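PDB 4QVR: uncharacterized hypothetical protein FTT_1539c from Francisella tularensis subsp. tularensis, which is of unknown function but carries a DUF6844 domain and has a probable signal sequence, consistent with export from the cytoplasm. Local coordinates for residues S93-L98 with S120-A125; N99-N104 with K255-E260; N110-D113 with Y117-S120. All blocks are in the same frame, centred on the assembly; numbering follows the deposited sequence.

Contact 1 (S93-L98 with S120-A125); sequences SAEEIL and SAIGTA
Ile122 of the edge strand 117-126 pushes its CD1 methyl against the first turns of helix 94-108, where Leu98 and Glu95 receive it. The close side belongs to Leu98, which is buried: its CB lies 3.6 Å from Ile122 CD1, and its CD1 methyl reaches back along the isoleucine to CG2, 4.0 Å away. Ile122 holds CG1 beside its own backbone N (chi1 -71°) and runs on extended, which carries CD1 out to the helix while CG2 stays near the strand, so both branches find Leu98. Beyond these residues the same leucine touches Phe257 and Val259 of strand 251-261, and Ile122 also rests on Asn99 and Met102 further along the helix.

The Glu95 side is no farther off but more open, the residue itself being exposed. Here the aliphatic CG comes within 3.8 Å of Ile122 CD1, and the main-chain Glu95 O stands 3.6 Å from the same methyl. With CG anti to the backbone N (chi1 -171°) and the chain extended beyond it, the carboxylate is carried out to the side of the isoleucine. The helix itself starts in a capping box: Ser93 OG accepts from Glu96 N, and Glu96 OE1 accepts from Ser93 N at 2.8 Å in an almost straight bond. No hydrogen bond joins 93-98 to 120-125, so this contact coheres by apolar burial, with the polar bonds spent on shaping the helix start.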
ATOM      1  N   SER A  93       4.273 -14.092 -18.790  1.00 45.70           N
ATOM      2  CA  SER A  93       4.702 -14.348 -17.446  1.00 47.24           C
ATOM      3  C   SER A  93       3.687 -13.668 -16.518  1.00 46.30           C
ATOM      4  O   SER A  93       2.886 -12.792 -16.942  1.00 44.05           O
ATOM      5  CB  SER A  93       6.069 -13.707 -17.210  1.00 49.19           C
ATOM      6  OG  SER A  93       5.960 -12.292 -17.340  1.00 47.51           O
ATOM      7  N   ALA A  94       3.722 -14.044 -15.255  1.00 46.87           N
ATOM      8  CA  ALA A  94       2.858 -13.436 -14.250  1.00 45.62           C
ATOM      9  C   ALA A  94       2.982 -11.903 -14.262  1.00 44.39           C
ATOM     10  O   ALA A  94       1.996 -11.173 -14.115  1.00 41.55           O
ATOM     11  CB  ALA A  94       3.244 -13.965 -12.873  1.00 47.92           C
ATOM     12  N   GLU A  95       4.200 -11.416 -14.414  1.00 46.20           N
ATOM     13  CA  GLU A  95       4.439  -9.993 -14.396  1.00 48.00           C
ATOM     14  C   GLU A  95       3.796  -9.263 -15.601  1.00 44.56           C
ATOM     15  O   GLU A  95       3.349  -8.146 -15.486  1.00 41.85           O
ATOM     16  CB  GLU A  95       5.950  -9.758 -14.353  1.00 54.43           C
ATOM     17  CG  GLU A  95       6.347  -8.320 -14.106  1.00 59.94           C
ATOM     18  CD  GLU A  95       7.786  -8.168 -13.646  1.00 67.96           C
ATOM     19  OE1 GLU A  95       8.677  -8.902 -14.154  1.00 75.56           O
ATOM     20  OE2 GLU A  95       8.020  -7.299 -12.776  1.00 74.50           O
ATOM     21  N   GLU A  96       3.807  -9.909 -16.764  1.00 45.10           N
ATOM     22  CA  GLU A  96       3.227  -9.360 -17.970  1.00 43.58           C
ATOM     23  C   GLU A  96       1.702  -9.417 -17.900  1.00 40.60           C
ATOM     24  O   GLU A  96       1.035  -8.497 -18.347  1.00 41.19           O
ATOM     25  CB  GLU A  96       3.764 -10.117 -19.181  1.00 47.25           C
ATOM     26  CG  GLU A  96       5.268  -9.889 -19.404  1.00 50.87           C
ATOM     27  CD  GLU A  96       5.920 -10.948 -20.310  1.00 54.47           C
ATOM     28  OE1 GLU A  96       5.427 -12.093 -20.355  1.00 56.50           O
ATOM     29  OE2 GLU A  96       6.951 -10.645 -20.965  1.00 59.67           O
ATOM     30  N   ILE A  97       1.145 -10.475 -17.325  1.00 39.52           N
ATOM     31  CA  ILE A  97      -0.293 -10.582 -17.180  1.00 37.16           C
ATOM     32  C   ILE A  97      -0.749  -9.443 -16.282  1.00 37.40           C
ATOM     33  O   ILE A  97      -1.632  -8.670 -16.645  1.00 36.04           O
ATOM     34  CB  ILE A  97      -0.694 -11.904 -16.556  1.00 38.71           C
ATOM     35  CG1 ILE A  97      -0.369 -13.069 -17.500  1.00 40.96           C
ATOM     36  CG2 ILE A  97      -2.189 -11.925 -16.273  1.00 38.52           C
ATOM     37  CD1 ILE A  97      -0.409 -14.427 -16.817  1.00 43.80           C
ATOM     38  N   LEU A  98      -0.107  -9.297 -15.121  1.00 38.23           N
ATOM     39  CA  LEU A  98      -0.482  -8.240 -14.177  1.00 36.07           C
ATOM     40  C   LEU A  98      -0.308  -6.805 -14.719  1.00 37.67           C
ATOM     41  O   LEU A  98      -1.158  -5.937 -14.468  1.00 35.82           O
ATOM     42  CB  LEU A  98       0.272  -8.414 -12.876  1.00 37.99           C
ATOM     43  CG  LEU A  98      -0.191  -9.601 -12.046  1.00 38.34           C
ATOM     44  CD1 LEU A  98       0.720  -9.792 -10.875  1.00 41.20           C
ATOM     45  CD2 LEU A  98      -1.596  -9.387 -11.561  1.00 37.73           C
ATOM     46  N   SER A 120       1.441   1.659 -10.118  1.00 36.09           N
ATOM     47  CA  SER A 120       1.162   0.243 -10.037  1.00 39.45           C
ATOM     48  C   SER A 120       2.456  -0.529  -9.678  1.00 36.32           C
ATOM     49  O   SER A 120       3.571  -0.075  -9.989  1.00 35.29           O
ATOM     50  CB  SER A 120       0.534  -0.237 -11.342  1.00 38.05           C
ATOM     51  OG  SER A 120       1.403  -0.066 -12.420  1.00 43.92           O
ATOM     52  N   ALA A 121       2.302  -1.650  -8.970  1.00 34.20           N
ATOM     53  CA  ALA A 121       3.437  -2.497  -8.565  1.00 31.69           C
ATOM     54  C   ALA A 121       3.007  -3.926  -8.366  1.00 32.53           C
ATOM     55  O   ALA A 121       1.865  -4.233  -8.128  1.00 34.76           O
ATOM     56  CB  ALA A 121       4.097  -1.991  -7.291  1.00 30.86           C
ATOM     57  N   ILE A 122       3.971  -4.812  -8.484  1.00 35.37           N
ATOM     58  CA  ILE A 122       3.726  -6.210  -8.388  1.00 35.78           C
ATOM     59  C   ILE A 122       4.630  -6.782  -7.341  1.00 35.62           C
ATOM     60  O   ILE A 122       5.708  -6.279  -7.141  1.00 34.79           O
ATOM     61  CB  ILE A 122       4.097  -6.826  -9.735  1.00 38.87           C
ATOM     62  CG1 ILE A 122       3.074  -6.406 -10.775  1.00 39.95           C
ATOM     63  CG2 ILE A 122       4.251  -8.353  -9.659  1.00 42.05           C
ATOM     64  CD1 ILE A 122       3.476  -6.812 -12.179  1.00 45.32           C
ATOM     65  N   GLY A 123       4.165  -7.830  -6.676  1.00 36.61           N
ATOM     66  CA  GLY A 123       4.962  -8.578  -5.724  1.00 36.57           C
ATOM     67  C   GLY A 123       4.639 -10.042  -6.012  1.00 38.95           C
ATOM     68  O   GLY A 123       3.541 -10.335  -6.532  1.00 37.46           O
ATOM     69  N   THR A 124       5.604 -10.940  -5.746  0.50 38.84           N
ATOM     70  CA  THR A 124       5.447 -12.396  -5.950  0.50 40.68           C
ATOM     71  C   THR A 124       6.078 -13.211  -4.812  0.50 38.89           C
ATOM     72  O   THR A 124       7.057 -12.803  -4.213  0.50 39.85           O
ATOM     73  CB  THR A 124       6.095 -12.883  -7.263  0.50 44.36           C
ATOM     74  OG1 THR A 124       7.525 -12.734  -7.192  0.50 45.64           O
ATOM     75  CG2 THR A 124       5.548 -12.099  -8.444  0.50 46.19           C
ATOM     76  N   ALA A 125       5.532 -14.391  -4.561  1.00 38.70           N
ATOM     77  CA  ALA A 125       6.007 -15.260  -3.496  1.00 41.65           C
ATOM     78  C   ALA A 125       5.821 -16.651  -3.979  1.00 41.71           C
ATOM     79  O   ALA A 125       4.930 -16.886  -4.784  1.00 39.90           O
ATOM     80  CB  ALA A 125       5.206 -15.053  -2.232  1.00 42.13           C
TER

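Contact 2 (N99-N104 with K255-E260)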
ATOM      1  N   ASN A  99       0.816  -6.534 -15.387  1.00 38.82           N
ATOM      2  CA  ASN A  99       1.013  -5.236 -16.007  1.00 39.40           C
ATOM      3  C   ASN A  99      -0.085  -4.950 -17.023  1.00 40.12           C
ATOM      4  O   ASN A  99      -0.567  -3.828 -17.097  1.00 40.39           O
ATOM      5  CB  ASN A  99       2.386  -5.133 -16.676  1.00 41.27           C
ATOM      6  CG  ASN A  99       3.507  -4.944 -15.661  1.00 45.58           C
ATOM      7  OD1 ASN A  99       4.528  -5.614 -15.730  1.00 46.76           O
ATOM      8  ND2 ASN A  99       3.297  -4.041 -14.680  1.00 45.67           N
ATOM      9  N   ASP A 100      -0.468  -5.942 -17.824  1.00 42.11           N
ATOM     10  CA  ASP A 100      -1.517  -5.725 -18.822  1.00 43.50           C
ATOM     11  C   ASP A 100      -2.837  -5.404 -18.163  1.00 41.02           C
ATOM     12  O   ASP A 100      -3.468  -4.407 -18.512  1.00 42.49           O
ATOM     13  CB  ASP A 100      -1.693  -6.913 -19.752  1.00 46.77           C
ATOM     14  CG  ASP A 100      -0.530  -7.089 -20.715  1.00 53.64           C
ATOM     15  OD1 ASP A 100       0.263  -6.137 -20.918  1.00 59.90           O
ATOM     16  OD2 ASP A 100      -0.427  -8.189 -21.303  1.00 56.90           O
ATOM     17  N   VAL A 101      -3.253  -6.215 -17.200  0.50 40.73           N
ATOM     18  CA  VAL A 101      -4.528  -5.969 -16.547  0.50 42.35           C
ATOM     19  C   VAL A 101      -4.518  -4.664 -15.737  0.50 41.98           C
ATOM     20  O   VAL A 101      -5.527  -3.984 -15.665  0.50 40.64           O
ATOM     21  CB  VAL A 101      -4.992  -7.144 -15.674  0.50 42.19           C
ATOM     22  CG1 VAL A 101      -5.109  -8.409 -16.510  0.50 43.91           C
ATOM     23  CG2 VAL A 101      -4.048  -7.359 -14.524  0.50 43.25           C
HETATM   24  N   MSE A 102      -3.389  -4.300 -15.143  1.00 35.86           N
HETATM   25  CA  MSE A 102      -3.361  -3.039 -14.394  1.00 38.47           C
HETATM   26  C   MSE A 102      -3.374  -1.855 -15.331  1.00 38.55           C
HETATM   27  O   MSE A 102      -4.087  -0.914 -15.059  1.00 37.60           O
HETATM   28  CB  MSE A 102      -2.252  -2.946 -13.371  1.00 38.60           C
HETATM   29  CG  MSE A 102      -2.473  -4.006 -12.305  1.00 38.89           C
HETATM   30 SE   MSE A 102      -0.998  -3.799 -11.033  1.00 41.46          SE
HETATM   31  CE  MSE A 102       0.665  -4.112 -12.011  1.00 36.54           C
ATOM     32  N   GLU A 103      -2.582  -1.873 -16.402  1.00 40.33           N
ATOM     33  CA  GLU A 103      -2.572  -0.770 -17.392  1.00 46.59           C
ATOM     34  C   GLU A 103      -3.988  -0.546 -17.978  1.00 45.79           C
ATOM     35  O   GLU A 103      -4.444   0.568 -18.099  1.00 45.73           O
ATOM     36  CB  GLU A 103      -1.630  -1.068 -18.565  1.00 53.58           C
ATOM     37  CG  GLU A 103      -0.143  -1.201 -18.253  1.00 68.20           C
ATOM     38  CD  GLU A 103       0.579   0.112 -18.005  1.00 83.41           C
ATOM     39  OE1 GLU A 103      -0.070   1.095 -17.572  1.00 92.07           O
ATOM     40  OE2 GLU A 103       1.822   0.143 -18.230  1.00 98.77           O
ATOM     41  N   ASN A 104      -4.644  -1.625 -18.370  1.00 44.98           N
ATOM     42  CA  ASN A 104      -6.005  -1.574 -18.842  1.00 46.00           C
ATOM     43  C   ASN A 104      -6.971  -1.006 -17.827  1.00 47.04           C
ATOM     44  O   ASN A 104      -7.881  -0.227 -18.164  1.00 46.17           O
ATOM     45  CB  ASN A 104      -6.453  -2.953 -19.234  1.00 50.50           C
ATOM     46  CG  ASN A 104      -5.900  -3.376 -20.578  1.00 61.33           C
ATOM     47  OD1 ASN A 104      -5.433  -2.542 -21.372  1.00 63.36           O
ATOM     48  ND2 ASN A 104      -5.990  -4.668 -20.868  1.00 65.19           N
ATOM     49  N   LYS A 255      -7.379  -0.911  -6.314  1.00 35.63           N
ATOM     50  CA  LYS A 255      -7.676  -2.153  -6.947  1.00 35.26           C
ATOM     51  C   LYS A 255      -6.476  -3.084  -6.837  1.00 34.22           C
ATOM     52  O   LYS A 255      -5.330  -2.653  -6.974  1.00 34.15           O
ATOM     53  CB  LYS A 255      -7.914  -1.874  -8.434  1.00 41.54           C
ATOM     54  CG  LYS A 255      -8.375  -3.073  -9.265  1.00 41.29           C
ATOM     55  CD  LYS A 255      -9.823  -3.405  -8.936  1.00 43.76           C
ATOM     56  CE  LYS A 255     -10.213  -4.760  -9.485  1.00 46.41           C
ATOM     57  NZ  LYS A 255     -11.554  -5.139  -9.009  1.00 51.56           N
ATOM     58  N   THR A 256      -6.728  -4.363  -6.552  1.00 33.04           N
ATOM     59  CA  THR A 256      -5.672  -5.357  -6.513  1.00 33.08           C
ATOM     60  C   THR A 256      -6.085  -6.471  -7.431  1.00 33.72           C
ATOM     61  O   THR A 256      -7.270  -6.613  -7.702  1.00 32.36           O
ATOM     62  CB  THR A 256      -5.438  -5.927  -5.126  1.00 34.62           C
ATOM     63  OG1 THR A 256      -6.695  -6.295  -4.544  1.00 35.27           O
ATOM     64  CG2 THR A 256      -4.784  -4.893  -4.241  1.00 37.21           C
ATOM     65  N   PHE A 257      -5.102  -7.256  -7.882  1.00 32.14           N
ATOM     66  CA  PHE A 257      -5.297  -8.386  -8.787  1.00 34.18           C
ATOM     67  C   PHE A 257      -4.371  -9.537  -8.397  1.00 34.14           C
ATOM     68  O   PHE A 257      -3.254  -9.301  -7.929  1.00 31.39           O
ATOM     69  CB  PHE A 257      -4.897  -8.020 -10.223  1.00 37.13           C
ATOM     70  CG  PHE A 257      -5.706  -6.914 -10.824  1.00 39.05           C
ATOM     71  CD1 PHE A 257      -6.886  -7.193 -11.496  1.00 42.16           C
ATOM     72  CD2 PHE A 257      -5.267  -5.612 -10.762  1.00 39.19           C
ATOM     73  CE1 PHE A 257      -7.634  -6.179 -12.062  1.00 40.79           C
ATOM     74  CE2 PHE A 257      -6.007  -4.600 -11.326  1.00 40.07           C
ATOM     75  CZ  PHE A 257      -7.193  -4.884 -11.968  1.00 41.65           C
ATOM     76  N   VAL A 258      -4.818 -10.768  -8.605  1.00 33.96           N
ATOM     77  CA  VAL A 258      -3.994 -11.927  -8.260  1.00 36.61           C
ATOM     78  C   VAL A 258      -3.842 -12.862  -9.442  1.00 37.49           C
ATOM     79  O   VAL A 258      -4.778 -13.058 -10.202  1.00 36.82           O
ATOM     80  CB  VAL A 258      -4.558 -12.721  -7.061  1.00 39.53           C
ATOM     81  CG1 VAL A 258      -5.945 -13.271  -7.345  1.00 41.51           C
ATOM     82  CG2 VAL A 258      -3.619 -13.859  -6.690  1.00 43.79           C
ATOM     83  N   VAL A 259      -2.638 -13.402  -9.606  1.00 41.30           N
ATOM     84  CA  VAL A 259      -2.363 -14.366 -10.645  1.00 43.78           C
ATOM     85  C   VAL A 259      -1.486 -15.502 -10.082  1.00 43.39           C
ATOM     86  O   VAL A 259      -0.554 -15.260  -9.323  1.00 43.71           O
ATOM     87  CB  VAL A 259      -1.601 -13.746 -11.841  1.00 46.66           C
ATOM     88  CG1 VAL A 259      -1.343 -14.797 -12.923  1.00 50.14           C
ATOM     89  CG2 VAL A 259      -2.369 -12.627 -12.460  1.00 53.80           C
ATOM     90  N   GLU A 260      -1.799 -16.728 -10.452  1.00 46.28           N
ATOM     91  CA  GLU A 260      -0.964 -17.871 -10.093  1.00 54.26           C
ATOM     92  C   GLU A 260      -0.302 -18.419 -11.353  1.00 56.59           C
ATOM     93  O   GLU A 260      -0.985 -18.766 -12.340  1.00 54.09           O
ATOM     94  CB  GLU A 260      -1.758 -18.983  -9.426  1.00 58.13           C
ATOM     95  CG  GLU A 260      -2.428 -18.598  -8.126  1.00 60.79           C
ATOM     96  CD  GLU A 260      -3.109 -19.791  -7.486  1.00 67.82           C
ATOM     97  OE1 GLU A 260      -2.404 -20.750  -7.086  1.00 66.68           O
ATOM     98  OE2 GLU A 260      -4.352 -19.752  -7.374  1.00 76.11           O
TER
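Val101 sets its CG2 methyl over one face of the Phe257 ring, a CH-pi contact with the carbon 4.2 Å from the ring centroid and 16° off the normal. The methyl is displaced toward the CG and CD1 part of the rim. Met102, modelled as selenomethionine, comes to the same ring obliquely: its CG is 3.6 Å from Phe257 CD2 and nearly as close to CE2, while the extended chi2 (-180°) carries SE on beyond CG and a bend at chi3 (-61°) sets the terminal CE methyl farther still from the ring. No hydrogen bond passes between 99-104 and 255-260, which meet through these apolar groups.

In the next shell, Val270 of the central strand 264-273 touches Met102, and the backbone of Phe257 pairs with Gly268 of the same strand, its side chain projecting from the sheet face that meets the helix. On the opposite sheet face Thr256 and Val258 meet helix 134-159. Together these contacts describe a local alpha-beta-alpha layering, with helix 94-108 on one face of the three-stranded antiparallel sheet and helix 134-159 on the other.

Contact 3 (N110-D113 with Y117-S120); sequences NLRD and YVGS
Leu111 and Arg112 face Val118 across a tight helix-to-strand reversal, with the CA atoms of Arg112 and Val118 6.1 Å apart. The turn opens with a Schellman motif: Asn110, at positive phi (51°), ends helix 94-108, and the short, weakly bonded helical turn that follows is tied by Asp113 N to Asn110 O at 3.0 Å. The chain then enters strand 117-126, whose Tyr117 and Gly119 pair through their backbones with Tyr273 and Val271 of the neighbouring antiparallel strand.

Val118 is the side chain that fills the bend. With CG1 anti to the backbone N (chi1 -177°), CG2 is the branch left to face the helical turn, 3.5 Å from Leu111 O and 4.0 Å from Leu111 CB. Leu111 is buried and reaches on to Tyr105, Ile254 and Val270, which joins the turn to the helix before it and to the sheet. Arg112 covers Val118 from the outer, exposed side, and Ile106 of helix 94-108 touches both residues. The CG of Arg112 meets Val118 CG2 at 3.8 Å, and the chain, extended from CG to NE, runs obliquely across the valine. The guanidinium ends up lying over the valine, with Val118 CB 3.9 Å above the centre of its plane and Arg112 NH1 3.1 Å from Val118 O.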
ATOM      1  N   ASN A 110      -9.775   5.931 -16.704  1.00 41.70           N
ATOM      2  CA  ASN A 110      -9.271   7.304 -16.809  1.00 41.90           C
ATOM      3  C   ASN A 110      -8.723   7.829 -15.503  1.00 42.10           C
ATOM      4  O   ASN A 110      -8.877   9.015 -15.169  1.00 41.01           O
ATOM      5  CB  ASN A 110     -10.412   8.194 -17.280  1.00 44.19           C
ATOM      6  CG  ASN A 110     -11.071   7.638 -18.498  1.00 44.49           C
ATOM      7  OD1 ASN A 110     -10.539   7.761 -19.596  1.00 45.29           O
ATOM      8  ND2 ASN A 110     -12.226   6.981 -18.313  1.00 43.92           N
ATOM      9  N   LEU A 111      -8.035   6.945 -14.776  1.00 41.29           N
ATOM     10  CA  LEU A 111      -7.542   7.290 -13.480  1.00 40.45           C
ATOM     11  C   LEU A 111      -6.534   8.397 -13.482  1.00 42.08           C
ATOM     12  O   LEU A 111      -6.449   9.124 -12.503  1.00 42.93           O
ATOM     13  CB  LEU A 111      -6.954   6.072 -12.742  1.00 39.37           C
ATOM     14  CG  LEU A 111      -7.945   4.960 -12.451  1.00 39.80           C
ATOM     15  CD1 LEU A 111      -7.241   3.868 -11.677  1.00 39.32           C
ATOM     16  CD2 LEU A 111      -9.151   5.456 -11.687  1.00 41.60           C
ATOM     17  N   ARG A 112      -5.747   8.536 -14.540  0.50 42.31           N
ATOM     18  CA  ARG A 112      -4.752   9.604 -14.559  0.50 45.32           C
ATOM     19  C   ARG A 112      -5.356  10.986 -14.806  0.50 47.24           C
ATOM     20  O   ARG A 112      -4.691  12.000 -14.605  0.50 48.87           O
ATOM     21  CB  ARG A 112      -3.625   9.287 -15.529  0.50 45.42           C
ATOM     22  CG  ARG A 112      -2.793   8.112 -15.023  0.50 45.28           C
ATOM     23  CD  ARG A 112      -1.633   7.761 -15.947  0.50 46.88           C
ATOM     24  NE  ARG A 112      -1.037   6.489 -15.556  0.50 46.04           N
ATOM     25  CZ  ARG A 112      -0.039   6.368 -14.695  0.50 43.94           C
ATOM     26  NH1 ARG A 112       0.504   7.449 -14.146  0.50 42.21           N
ATOM     27  NH2 ARG A 112       0.419   5.164 -14.400  0.50 43.91           N
ATOM     28  N   ASP A 113      -6.612  11.019 -15.248  1.00 48.65           N
ATOM     29  CA  ASP A 113      -7.338  12.293 -15.424  1.00 49.95           C
ATOM     30  C   ASP A 113      -8.054  12.582 -14.151  1.00 47.62           C
ATOM     31  O   ASP A 113      -8.428  13.709 -13.909  1.00 51.12           O
ATOM     32  CB  ASP A 113      -8.365  12.185 -16.530  1.00 55.88           C
ATOM     33  CG  ASP A 113      -7.738  12.063 -17.878  1.00 60.96           C
ATOM     34  OD1 ASP A 113      -6.675  12.683 -18.069  1.00 68.39           O
ATOM     35  OD2 ASP A 113      -8.310  11.375 -18.751  1.00 65.37           O
ATOM     36  N   TYR A 117      -1.626  11.442  -9.133  1.00 43.56           N
ATOM     37  CA  TYR A 117      -0.624  10.389  -9.261  1.00 40.41           C
ATOM     38  C   TYR A 117      -1.317   9.034  -9.271  1.00 38.28           C
ATOM     39  O   TYR A 117      -2.200   8.780  -8.452  1.00 35.74           O
ATOM     40  CB  TYR A 117       0.401  10.459  -8.113  1.00 40.10           C
ATOM     41  CG  TYR A 117       1.423   9.324  -8.110  1.00 37.44           C
ATOM     42  CD1 TYR A 117       1.112   8.104  -7.547  1.00 37.22           C
ATOM     43  CD2 TYR A 117       2.650   9.472  -8.709  1.00 38.33           C
ATOM     44  CE1 TYR A 117       2.003   7.046  -7.571  1.00 35.59           C
ATOM     45  CE2 TYR A 117       3.567   8.432  -8.729  1.00 40.50           C
ATOM     46  CZ  TYR A 117       3.239   7.229  -8.153  1.00 36.97           C
ATOM     47  OH  TYR A 117       4.134   6.206  -8.163  1.00 37.98           O
ATOM     48  N   VAL A 118      -0.898   8.179 -10.202  1.00 37.13           N
ATOM     49  CA  VAL A 118      -1.394   6.816 -10.289  1.00 36.79           C
ATOM     50  C   VAL A 118      -0.187   5.938 -10.481  1.00 36.43           C
ATOM     51  O   VAL A 118       0.647   6.191 -11.349  1.00 36.82           O
ATOM     52  CB  VAL A 118      -2.374   6.614 -11.470  1.00 37.03           C
ATOM     53  CG1 VAL A 118      -2.917   5.183 -11.484  1.00 37.22           C
ATOM     54  CG2 VAL A 118      -3.535   7.574 -11.374  1.00 37.43           C
ATOM     55  N   GLY A 119      -0.106   4.883  -9.688  1.00 38.29           N
ATOM     56  CA  GLY A 119       1.008   3.976  -9.757  1.00 35.54           C
ATOM     57  C   GLY A 119       0.561   2.529  -9.702  1.00 35.59           C
ATOM     58  O   GLY A 119      -0.565   2.202  -9.329  1.00 34.16           O
ATOM     59  N   SER A 120       1.441   1.659 -10.118  1.00 36.09           N
ATOM     60  CA  SER A 120       1.162   0.243 -10.037  1.00 39.45           C
ATOM     61  C   SER A 120       2.456  -0.529  -9.678  1.00 36.32           C
ATOM     62  O   SER A 120       3.571  -0.075  -9.989  1.00 35.29           O
ATOM     63  CB  SER A 120       0.534  -0.237 -11.342  1.00 38.05           C
ATOM     64  OG  SER A 120       1.403  -0.066 -12.420  1.00 43.92           O
TER

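How the contacts relate
Contacts 1 and 2 are neighbours, their centres about 7 Å apart, and use successive parts of helix 94-108 against the two outer strands of one antiparallel sheet: 117-126 in contact 1, 251-261 in contact 2. The helix therefore bridges both edges over the central strand 264-273. Contact 3 lies about 18 Å from contact 1 and 14 Å from contact 2, centre to centre, where the chain leaves this helix and turns into strand 117-126; it shares Ser120 with contact 1. Along the chain the order is helix, turn, first edge strand and, much later, residues 255-260, so a local helix-turn-strand unit is joined to a strand far along the sequence.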